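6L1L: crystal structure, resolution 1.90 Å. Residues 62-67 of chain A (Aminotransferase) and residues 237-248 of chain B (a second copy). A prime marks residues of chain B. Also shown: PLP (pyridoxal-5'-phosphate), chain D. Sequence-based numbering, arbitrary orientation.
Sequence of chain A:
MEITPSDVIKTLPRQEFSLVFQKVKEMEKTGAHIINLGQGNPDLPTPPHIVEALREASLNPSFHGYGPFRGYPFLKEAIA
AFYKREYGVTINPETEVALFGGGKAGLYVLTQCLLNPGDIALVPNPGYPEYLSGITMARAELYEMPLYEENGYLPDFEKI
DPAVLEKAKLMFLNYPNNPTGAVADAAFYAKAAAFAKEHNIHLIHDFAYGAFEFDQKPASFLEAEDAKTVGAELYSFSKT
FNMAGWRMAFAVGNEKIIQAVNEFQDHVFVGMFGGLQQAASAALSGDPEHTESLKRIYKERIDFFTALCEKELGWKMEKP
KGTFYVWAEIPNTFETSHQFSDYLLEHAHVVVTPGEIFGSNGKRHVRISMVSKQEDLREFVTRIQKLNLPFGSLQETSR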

# COMPACT_ATOMS: atom_id res chain seq x y z
N SER A 62 15.35 15.02 4.11
CA SER A 62 15.21 13.84 4.97
C SER A 62 14.09 12.92 4.54
O SER A 62 14.19 11.72 4.76
CB SER A 62 15.03 14.23 6.43
OG SER A 62 16.27 14.68 6.94
N PHE A 63 13.01 13.49 3.98
CA PHE A 63 11.88 12.72 3.47
C PHE A 63 12.07 12.18 2.03
O PHE A 63 11.28 11.38 1.57
CB PHE A 63 10.62 13.58 3.54
CG PHE A 63 10.30 14.05 4.95
CD1 PHE A 63 10.48 13.21 6.03
CD2 PHE A 63 9.78 15.33 5.18
CE1 PHE A 63 10.19 13.63 7.32
CE2 PHE A 63 9.48 15.75 6.47
CZ PHE A 63 9.67 14.90 7.55
N HIS A 64 13.11 12.59 1.33
CA HIS A 64 13.30 12.13 -0.05
C HIS A 64 13.74 10.69 -0.07
O HIS A 64 13.32 9.93 -0.95
CB HIS A 64 14.26 13.01 -0.82
CG HIS A 64 13.83 14.45 -0.89
ND1 HIS A 64 14.61 15.43 -1.45
CD2 HIS A 64 12.72 15.07 -0.44
CE1 HIS A 64 13.99 16.60 -1.35
NE2 HIS A 64 12.84 16.41 -0.77
N GLY A 65 14.49 10.30 0.96
CA GLY A 65 14.92 8.94 1.12
C GLY A 65 14.02 8.07 1.93
O GLY A 65 12.98 8.54 2.40
N TYR A 66 14.38 6.78 2.07
CA TYR A 66 13.62 5.87 2.90
C TYR A 66 13.62 6.38 4.32
O TYR A 66 14.64 6.81 4.82
CB TYR A 66 14.21 4.42 2.90
CG TYR A 66 14.16 3.66 1.59
CD1 TYR A 66 12.95 3.39 0.98
CD2 TYR A 66 15.34 3.22 0.97
CE1 TYR A 66 12.88 2.69 -0.21
CE2 TYR A 66 15.27 2.49 -0.22
CZ TYR A 66 14.04 2.24 -0.82
OH TYR A 66 13.95 1.53 -2.03
N GLY A 67 12.48 6.34 4.97
CA GLY A 67 12.39 6.56 6.40
C GLY A 67 11.99 5.30 7.12
O GLY A 67 12.03 4.21 6.55
N PHE B 237 10.53 4.60 -9.16
CA PHE B 237 11.06 5.98 -9.11
C PHE B 237 12.17 6.12 -8.07
O PHE B 237 12.88 7.12 -8.01
CB PHE B 237 9.95 6.99 -8.78
CG PHE B 237 9.01 7.23 -9.95
CD1 PHE B 237 9.17 8.35 -10.76
CD2 PHE B 237 8.03 6.30 -10.26
CE1 PHE B 237 8.34 8.56 -11.83
CE2 PHE B 237 7.20 6.51 -11.36
CZ PHE B 237 7.39 7.64 -12.15
N SER B 238 12.34 5.08 -7.28
CA SER B 238 13.14 5.18 -6.04
C SER B 238 14.58 5.53 -6.30
O SER B 238 15.11 6.50 -5.74
CB SER B 238 13.06 3.89 -5.27
OG SER B 238 11.79 3.83 -4.66
N LYS B 239 15.20 4.74 -7.15
CA LYS B 239 16.61 4.90 -7.47
C LYS B 239 16.87 5.82 -8.63
O LYS B 239 17.76 6.57 -8.57
CB LYS B 239 17.32 3.56 -7.63
CG LYS B 239 16.82 2.47 -6.69
CD LYS B 239 17.16 2.74 -5.25
CE LYS B 239 16.26 2.10 -4.20
NZ LYS B 239 16.12 0.63 -4.20
N THR B 240 16.07 5.76 -9.67
CA THR B 240 16.31 6.63 -10.79
C THR B 240 16.31 8.11 -10.42
O THR B 240 17.14 8.88 -10.93
CB THR B 240 15.28 6.38 -11.90
OG1 THR B 240 15.30 4.97 -12.25
CG2 THR B 240 15.57 7.29 -13.11
N PHE B 241 15.36 8.51 -9.58
CA PHE B 241 15.13 9.91 -9.29
C PHE B 241 15.33 10.29 -7.83
O PHE B 241 14.83 11.31 -7.42
CB PHE B 241 13.71 10.32 -9.72
CG PHE B 241 13.41 10.07 -11.15
CD1 PHE B 241 13.96 10.86 -12.11
CD2 PHE B 241 12.60 9.00 -11.52
CE1 PHE B 241 13.71 10.62 -13.44
CE2 PHE B 241 12.39 8.72 -12.86
CZ PHE B 241 12.91 9.55 -13.81
N ASN B 242 16.07 9.49 -7.05
CA ASN B 242 16.20 9.74 -5.59
C ASN B 242 14.82 10.02 -4.96
O ASN B 242 14.60 11.06 -4.27
CB ASN B 242 17.15 10.92 -5.35
CG ASN B 242 18.56 10.64 -5.86
OD1 ASN B 242 18.96 9.50 -5.96
ND2 ASN B 242 19.30 11.69 -6.21
N MET B 243 13.88 9.10 -5.21
CA MET B 243 12.54 9.21 -4.72
C MET B 243 12.15 8.03 -3.87
O MET B 243 10.96 7.75 -3.70
CB MET B 243 11.55 9.42 -5.89
CG MET B 243 11.54 10.82 -6.45
SD MET B 243 10.61 10.92 -8.01
CE MET B 243 8.99 11.34 -7.40
N ALA B 244 13.14 7.34 -3.28
CA ALA B 244 12.90 6.26 -2.38
C ALA B 244 11.75 6.51 -1.37
O ALA B 244 10.88 5.65 -1.17
CB ALA B 244 14.18 5.90 -1.65
N GLY B 245 11.77 7.66 -0.73
CA GLY B 245 10.75 7.95 0.30
C GLY B 245 9.35 8.26 -0.21
O GLY B 245 8.42 8.22 0.56
N TRP B 246 9.21 8.54 -1.50
CA TRP B 246 7.93 8.99 -2.11
C TRP B 246 6.96 7.83 -2.37
O TRP B 246 5.76 8.03 -2.43
CB TRP B 246 8.20 9.66 -3.44
CG TRP B 246 8.96 10.97 -3.33
CD1 TRP B 246 10.19 11.16 -2.73
CD2 TRP B 246 8.56 12.24 -3.82
NE1 TRP B 246 10.58 12.47 -2.85
CE2 TRP B 246 9.60 13.15 -3.52
CE3 TRP B 246 7.42 12.70 -4.52
CZ2 TRP B 246 9.54 14.50 -3.89
CZ3 TRP B 246 7.35 14.04 -4.87
CH2 TRP B 246 8.42 14.94 -4.54
N ARG B 247 7.51 6.63 -2.47
CA ARG B 247 6.76 5.35 -2.60
C ARG B 247 5.96 5.26 -3.90
O ARG B 247 4.70 5.23 -3.89
CB ARG B 247 5.88 5.10 -1.38
CG ARG B 247 6.58 5.14 -0.01
CD ARG B 247 7.92 4.42 0.15
NE ARG B 247 7.84 2.99 -0.29
CZ ARG B 247 8.72 2.39 -1.10
NH1 ARG B 247 9.76 3.03 -1.58
NH2 ARG B 247 8.54 1.09 -1.42
N MET B 248 6.67 5.26 -5.02
CA MET B 248 6.02 5.24 -6.34
C MET B 248 6.72 4.33 -7.33
O MET B 248 7.96 4.25 -7.41
CB MET B 248 5.94 6.66 -6.93
CG MET B 248 4.80 7.46 -6.33
SD MET B 248 4.78 9.17 -6.86
CE MET B 248 6.49 9.51 -6.88
N1 PLP D . 13.50 -4.62 -6.50
C2 PLP D . 14.79 -4.63 -6.20
C2A PLP D . 15.68 -5.59 -6.87
C3 PLP D . 15.30 -3.65 -5.21
O3 PLP D . 16.60 -3.65 -4.88
C4 PLP D . 14.39 -2.71 -4.53
C4A PLP D . 15.08 -1.64 -3.65
C5 PLP D . 12.97 -2.82 -4.99
C6 PLP D . 12.61 -3.79 -5.97
C5A PLP D . 11.88 -1.95 -4.40
O4P PLP D . 12.20 -0.58 -4.41
P PLP D . 10.99 0.46 -4.10
O1P PLP D . 10.03 -0.25 -3.19
O2P PLP D . 11.71 1.60 -3.31
O3P PLP D . 10.37 0.87 -5.36
O HOH W 1 15.76 8.89 -2.25

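This is a compact contact between two copies of one protein, in which a backbone hydrogen bond and a close glycine approach bring the two backbones together while Tyr66 reaches across to share a phosphate oxygen of PLP with side chains of chain B. The backbones come nearest at Gly65 and Gly245′, whose CA atoms lie 4.4 Å apart. There, Gly245′ N donates to His64 O at 2.8 Å with an N-H...acceptor angle of 158°, good geometry for a strong bond. Ala244′ N, though 3.5 Å from His64 O, is at a poor angle for a direct bond; water 1 links the two instead, donating to His64 O at 3.0 Å and accepting weakly from Ala244′ N at 3.2 Å.

The absence of a side chain at Gly245′ is what permits this fit. Gly245′ CA sits 3.1 Å from Gly65 O, a CA-H...O contact with 120° at the hydrogen, and an ideal CB on Gly245′ would point toward chain A, 2.2 Å from Gly65 O and 2.3 Å from Phe63 O, both clashes.

Tyr66 covers Ala244′ with its ring: Ala244′ CB lies 3.6 Å from the ring centroid and 4° off the normal, a CH-pi contact over the face. At the ring edge, Arg247′ NH1 is 3.4 Å from Tyr66 CE1. Arg247′ NH1 also donates to Ala244′ O at 2.9 Å and to PLP O2P at 3.0 Å, the latter at 178°, while Arg247′ NH2 reaches PLP O1P at 2.7 Å. PLP O2P also accepts from Tyr66 OH and from Ser238′ OG, each at 2.6 Å, so both chains hold the phosphate. A weak bond from Lys239′ NZ to Tyr66 OH, 3.2 Å, deserves caution because the amine is modelled too close to the cofactor.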